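Local coordinates for protein activating signal cointegrator 1 complex subunit 3 (Homo sapiens, PDB 6YXQ) that unwinds duplex DNA in the 3'-5' direction at the cost of ATP, supporting alkylation repair and rescue of stalled ribosomes, at residues G48-W51 / K52-I55; T151-V154 / Q155-K159. All coordinates share one frame; numbering follows the deposited sequence.

Interaction 1 (G48-W51 / K52-I55); sequences GLTW and KKII
T50 and I54 are joined by the first main-chain bond of helix 51-61, and W51 and I55 by the next. This is a helix N-terminus, with T50 at the N-cap after an extended approach through L49. The I54 N-H reaches T50 O at 2.9 Å and lies in the carbonyl plane. The I55 N-H reaches W51 O at 3.0 Å. Both are i to i+4 bonds.

The side chains follow this turn. A chi1 of -174° sets the W51 indole opposite its own backbone N and brings one face to I55. I55 CG2 sits over that face in a CH-pi contact. It is 4.2 Å from the centroid of the five-membered ring and 16° off the ring normal. The two side chains cross at about a right angle. The ring also touches L74 and L78 of helix 64-85 and A98 of helix 91-105, so it joins three helices of this N-terminal, ASCC2-binding part of the protein. With an alanine here, I55 CG2 would probably lose its aromatic cover, and a gap is likely to open towards L74, L78 and A98.

On another side of the turn, L49 CB packs against I54 CG1 at 4.2 Å. I54 also meets A99 and F102 of helix 91-105, so this side is buried. K53 runs back along the approach to the helix and crosses T50 at about a right angle. The bend at chi3 (-93°) brings K53 CE to 3.4 Å from T50 CG2.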
ATOM      1  N   GLY A  48      -7.825  -0.814  26.382  1.00178.84           N
ATOM      2  CA  GLY A  48      -6.780  -1.407  27.195  1.00190.78           C
ATOM      3  C   GLY A  48      -7.271  -2.114  28.438  1.00174.61           C
ATOM      4  O   GLY A  48      -7.065  -3.320  28.593  1.00196.65           O
ATOM      5  N   LEU A  49      -7.956  -1.398  29.320  1.00122.72           N
ATOM      6  CA  LEU A  49      -8.419  -1.985  30.567  1.00108.10           C
ATOM      7  C   LEU A  49      -9.910  -1.750  30.726  1.00 87.84           C
ATOM      8  O   LEU A  49     -10.384  -0.618  30.598  1.00 92.06           O
ATOM      9  CB  LEU A  49      -7.658  -1.410  31.761  1.00105.78           C
ATOM     10  CG  LEU A  49      -6.134  -1.514  31.692  1.00 95.37           C
ATOM     11  CD1 LEU A  49      -5.552  -1.007  32.984  1.00 82.95           C
ATOM     12  CD2 LEU A  49      -5.666  -2.944  31.402  1.00 92.95           C
ATOM     13  N   THR A  50     -10.639  -2.820  31.018  1.00 85.25           N
ATOM     14  CA  THR A  50     -12.069  -2.748  31.240  1.00 77.13           C
ATOM     15  C   THR A  50     -12.369  -2.213  32.638  1.00 80.93           C
ATOM     16  O   THR A  50     -11.489  -2.092  33.492  1.00 99.33           O
ATOM     17  CB  THR A  50     -12.701  -4.123  31.061  1.00 84.86           C
ATOM     18  OG1 THR A  50     -14.044  -4.094  31.554  1.00118.99           O
ATOM     19  CG2 THR A  50     -11.924  -5.144  31.845  1.00 73.29           C
ATOM     20  N   TRP A  51     -13.649  -1.909  32.863  1.00 77.25           N
ATOM     21  CA  TRP A  51     -14.089  -1.316  34.124  1.00 65.69           C
ATOM     22  C   TRP A  51     -13.821  -2.240  35.313  1.00 78.69           C
ATOM     23  O   TRP A  51     -13.376  -1.789  36.381  1.00 79.53           O
ATOM     24  CB  TRP A  51     -15.577  -0.982  34.014  1.00 64.29           C
ATOM     25  CG  TRP A  51     -16.127  -0.241  35.172  1.00 64.45           C
ATOM     26  CD1 TRP A  51     -17.036  -0.695  36.083  1.00 71.84           C
ATOM     27  CD2 TRP A  51     -15.812   1.098  35.551  1.00 63.17           C
ATOM     28  NE1 TRP A  51     -17.303   0.280  37.013  1.00 71.37           N
ATOM     29  CE2 TRP A  51     -16.565   1.393  36.705  1.00 66.66           C
ATOM     30  CE3 TRP A  51     -14.962   2.078  35.030  1.00 69.02           C
ATOM     31  CZ2 TRP A  51     -16.496   2.625  37.343  1.00 69.18           C
ATOM     32  CZ3 TRP A  51     -14.891   3.298  35.664  1.00 58.79           C
ATOM     33  CH2 TRP A  51     -15.654   3.562  36.810  1.00 73.94           C
ATOM     34  N   LYS A  52     -14.105  -3.536  35.152  1.00 81.33           N
ATOM     35  CA  LYS A  52     -13.846  -4.497  36.222  1.00 74.75           C
ATOM     36  C   LYS A  52     -12.354  -4.588  36.537  1.00 66.71           C
ATOM     37  O   LYS A  52     -11.958  -4.637  37.708  1.00 61.19           O
ATOM     38  CB  LYS A  52     -14.406  -5.866  35.832  1.00 63.15           C
ATOM     39  CG  LYS A  52     -15.927  -5.908  35.728  1.00 71.41           C
ATOM     40  CD  LYS A  52     -16.429  -7.296  35.340  1.00 83.48           C
ATOM     41  CE  LYS A  52     -17.955  -7.388  35.375  1.00 88.10           C
ATOM     42  NZ  LYS A  52     -18.519  -7.184  36.749  1.00 87.33           N
ATOM     43  N   LYS A  53     -11.510  -4.614  35.501  1.00 61.87           N
ATOM     44  CA  LYS A  53     -10.068  -4.589  35.722  1.00 53.67           C
ATOM     45  C   LYS A  53      -9.649  -3.326  36.463  1.00 59.46           C
ATOM     46  O   LYS A  53      -8.773  -3.373  37.336  1.00 69.62           O
ATOM     47  CB  LYS A  53      -9.326  -4.710  34.387  1.00 50.63           C
ATOM     48  CG  LYS A  53      -8.804  -6.115  34.097  1.00 70.44           C
ATOM     49  CD  LYS A  53      -7.951  -6.170  32.836  1.00 87.88           C
ATOM     50  CE  LYS A  53      -8.778  -6.526  31.597  1.00 94.21           C
ATOM     51  NZ  LYS A  53      -7.981  -6.586  30.328  1.00 92.82           N
ATOM     52  N   ILE A  54     -10.280  -2.192  36.143  1.00 58.96           N
ATOM     53  CA  ILE A  54      -9.910  -0.926  36.770  1.00 57.32           C
ATOM     54  C   ILE A  54     -10.250  -0.940  38.253  1.00 58.54           C
ATOM     55  O   ILE A  54      -9.447  -0.511  39.094  1.00 63.09           O
ATOM     56  CB  ILE A  54     -10.581   0.257  36.047  1.00 53.36           C
ATOM     57  CG1 ILE A  54      -9.908   0.518  34.699  1.00 53.15           C
ATOM     58  CG2 ILE A  54     -10.507   1.508  36.889  1.00 49.61           C
ATOM     59  CD1 ILE A  54     -10.629   1.540  33.856  1.00 69.86           C
ATOM     60  N   ILE A  55     -11.434  -1.435  38.613  1.00 72.16           N
ATOM     61  CA  ILE A  55     -11.745  -1.411  40.043  1.00 81.04           C
ATOM     62  C   ILE A  55     -10.995  -2.523  40.777  1.00 78.86           C
ATOM     63  O   ILE A  55     -10.675  -2.377  41.964  1.00 79.73           O
ATOM     64  CB  ILE A  55     -13.264  -1.453  40.309  1.00 82.47           C
ATOM     65  CG1 ILE A  55     -13.831  -2.862  40.189  1.00110.76           C
ATOM     66  CG2 ILE A  55     -14.009  -0.482  39.387  1.00 78.32           C
ATOM     67  CD1 ILE A  55     -15.203  -2.985  40.811  1.00121.41           C
TER

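Interaction 2 (T151-V154 / Q155-K159); sequences TALV and QMTEK
The peptide carbonyl of V154 takes bonds from both T157 and E158, one turn further along helix 147-163. There are no aromatic rings here, and the flat groups that meet across the contact are peptide units. Both donors stand somewhat out of the V154 carbonyl plane. E158 N comes to V154 O at 2.9 Å in the usual i to i+4 bond. T157 OG1 comes to V154 O at 2.8 Å from a more bent direction, with a C=O...donor angle of 129°. This is a side-chain to backbone bond inside a regular alpha helix. It depends on the first torsion of T157 (chi1 82°), which places OG1 between the backbone N and the carbonyl carbon. The hydroxyl is thus satisfied by its own helix, and V154 O is gripped twice.

The same torsion leaves T157 CG2 on the side of L153. L153 CD1 lies 4.4 Å from T157 CG2, a loose apolar approach along one face of the helix. M156 flanks this face. L153 and M156 both pack on F57 of helix 51-61, and A152 reaches F57 and K61. This side packs helix 147-163 on helix 51-61.

Other side chains lie outside this face. T151 OG1 bonds to the backbone O of D148. Q155 is exposed and extended beyond CG, and its CB lies beside the T151 carbonyl. The main-chain bond from Q155 N to T151 O is 2.8 Å long and nearly straight, with an N-H...acceptor angle of 167°.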
ATOM      1  N   THR A 151       2.963   3.768  37.911  1.00 83.56           N
ATOM      2  CA  THR A 151       3.721   2.989  36.930  1.00 88.29           C
ATOM      3  C   THR A 151       3.174   1.578  36.816  1.00 84.77           C
ATOM      4  O   THR A 151       3.219   0.978  35.738  1.00 84.79           O
ATOM      5  CB  THR A 151       5.209   2.933  37.276  1.00 76.44           C
ATOM      6  OG1 THR A 151       5.378   2.394  38.584  1.00101.07           O
ATOM      7  CG2 THR A 151       5.834   4.301  37.207  1.00 74.41           C
ATOM      8  N   ALA A 152       2.672   1.021  37.920  1.00 72.67           N
ATOM      9  CA  ALA A 152       2.013  -0.276  37.833  1.00 69.61           C
ATOM     10  C   ALA A 152       0.809  -0.216  36.901  1.00 72.35           C
ATOM     11  O   ALA A 152       0.598  -1.115  36.075  1.00 70.88           O
ATOM     12  CB  ALA A 152       1.595  -0.742  39.223  1.00 72.30           C
ATOM     13  N   LEU A 153       0.009   0.842  37.015  1.00 75.56           N
ATOM     14  CA  LEU A 153      -1.131   0.994  36.117  1.00 75.58           C
ATOM     15  C   LEU A 153      -0.670   1.143  34.673  1.00 70.51           C
ATOM     16  O   LEU A 153      -1.233   0.521  33.764  1.00 65.14           O
ATOM     17  CB  LEU A 153      -1.984   2.195  36.534  1.00 70.75           C
ATOM     18  CG  LEU A 153      -3.180   2.531  35.633  1.00 53.33           C
ATOM     19  CD1 LEU A 153      -4.180   1.399  35.624  1.00 47.52           C
ATOM     20  CD2 LEU A 153      -3.858   3.799  36.091  1.00 47.33           C
ATOM     21  N   VAL A 154       0.352   1.963  34.443  1.00 68.48           N
ATOM     22  CA  VAL A 154       0.835   2.171  33.080  1.00 77.07           C
ATOM     23  C   VAL A 154       1.348   0.861  32.497  1.00 73.57           C
ATOM     24  O   VAL A 154       1.045   0.514  31.349  1.00 65.63           O
ATOM     25  CB  VAL A 154       1.918   3.263  33.048  1.00 72.64           C
ATOM     26  CG1 VAL A 154       2.421   3.449  31.626  1.00 59.00           C
ATOM     27  CG2 VAL A 154       1.374   4.569  33.606  1.00 69.70           C
ATOM     28  N   GLN A 155       2.140   0.120  33.280  1.00 65.09           N
ATOM     29  CA  GLN A 155       2.648  -1.173  32.839  1.00 62.89           C
ATOM     30  C   GLN A 155       1.512  -2.135  32.541  1.00 67.79           C
ATOM     31  O   GLN A 155       1.598  -2.930  31.604  1.00 71.40           O
ATOM     32  CB  GLN A 155       3.568  -1.775  33.902  1.00 65.63           C
ATOM     33  CG  GLN A 155       5.026  -1.375  33.815  1.00 79.32           C
ATOM     34  CD  GLN A 155       5.883  -2.138  34.813  1.00100.46           C
ATOM     35  OE1 GLN A 155       5.459  -3.161  35.356  1.00 98.77           O
ATOM     36  NE2 GLN A 155       7.084  -1.632  35.077  1.00109.32           N
ATOM     37  N   MET A 156       0.444  -2.089  33.342  1.00 83.81           N
ATOM     38  CA  MET A 156      -0.696  -2.968  33.108  1.00 71.35           C
ATOM     39  C   MET A 156      -1.403  -2.633  31.803  1.00 69.08           C
ATOM     40  O   MET A 156      -1.787  -3.538  31.053  1.00 72.55           O
ATOM     41  CB  MET A 156      -1.669  -2.877  34.276  1.00 67.56           C
ATOM     42  CG  MET A 156      -2.435  -4.144  34.510  1.00 88.90           C
ATOM     43  SD  MET A 156      -3.389  -4.038  36.021  1.00 99.62           S
ATOM     44  CE  MET A 156      -4.907  -3.340  35.419  1.00100.06           C
ATOM     45  N   THR A 157      -1.605  -1.338  31.528  1.00 75.00           N
ATOM     46  CA  THR A 157      -2.180  -0.953  30.240  1.00 82.67           C
ATOM     47  C   THR A 157      -1.278  -1.384  29.095  1.00 76.47           C
ATOM     48  O   THR A 157      -1.753  -1.899  28.077  1.00 87.76           O
ATOM     49  CB  THR A 157      -2.430   0.560  30.155  1.00 82.32           C
ATOM     50  OG1 THR A 157      -1.216   1.232  29.795  1.00 95.12           O
ATOM     51  CG2 THR A 157      -2.963   1.123  31.449  1.00 78.51           C
ATOM     52  N   GLU A 158       0.031  -1.181  29.246  1.00 74.43           N
ATOM     53  CA  GLU A 158       0.966  -1.509  28.176  1.00 75.15           C
ATOM     54  C   GLU A 158       0.997  -3.007  27.919  1.00 85.32           C
ATOM     55  O   GLU A 158       1.028  -3.451  26.765  1.00 81.43           O
ATOM     56  CB  GLU A 158       2.360  -0.993  28.532  1.00 78.76           C
ATOM     57  CG  GLU A 158       3.248  -0.774  27.328  1.00104.08           C
ATOM     58  CD  GLU A 158       2.626   0.171  26.328  1.00116.89           C
ATOM     59  OE1 GLU A 158       2.124   1.234  26.757  1.00118.92           O
ATOM     60  OE2 GLU A 158       2.628  -0.159  25.121  1.00113.20           O
ATOM     61  N   LYS A 159       0.963  -3.797  28.990  1.00 87.06           N
ATOM     62  CA  LYS A 159       1.037  -5.243  28.870  1.00 74.23           C
ATOM     63  C   LYS A 159      -0.167  -5.793  28.118  1.00 77.01           C
ATOM     64  O   LYS A 159      -0.020  -6.592  27.185  1.00 79.86           O
ATOM     65  CB  LYS A 159       1.139  -5.871  30.260  1.00 63.16           C
ATOM     66  CG  LYS A 159       0.872  -7.365  30.253  1.00 70.11           C
ATOM     67  CD  LYS A 159       1.117  -8.024  31.604  1.00 81.01           C
ATOM     68  CE  LYS A 159       2.090  -9.178  31.488  1.00 95.21           C
ATOM     69  NZ  LYS A 159       1.592 -10.288  30.626  1.00 94.12           N
TER

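Interaction 1 comes first along the chain, at the start of helix 51-61. Interaction 2 follows about a hundred residues later, on helix 147-163. Their centres are 12 Å apart, on the same side of the chain's centre. They meet through L49, whose CD1 packs against M156 CE at 3.4 Å and against T157 CG2 at 3.7 Å. K53 also touches E160. The two helices are thus held together within the region required for binding ASCC2. No other protein chain of the assembly touches either contact. Interaction 1 is partly buried, and interaction 2 lies nearer the surface.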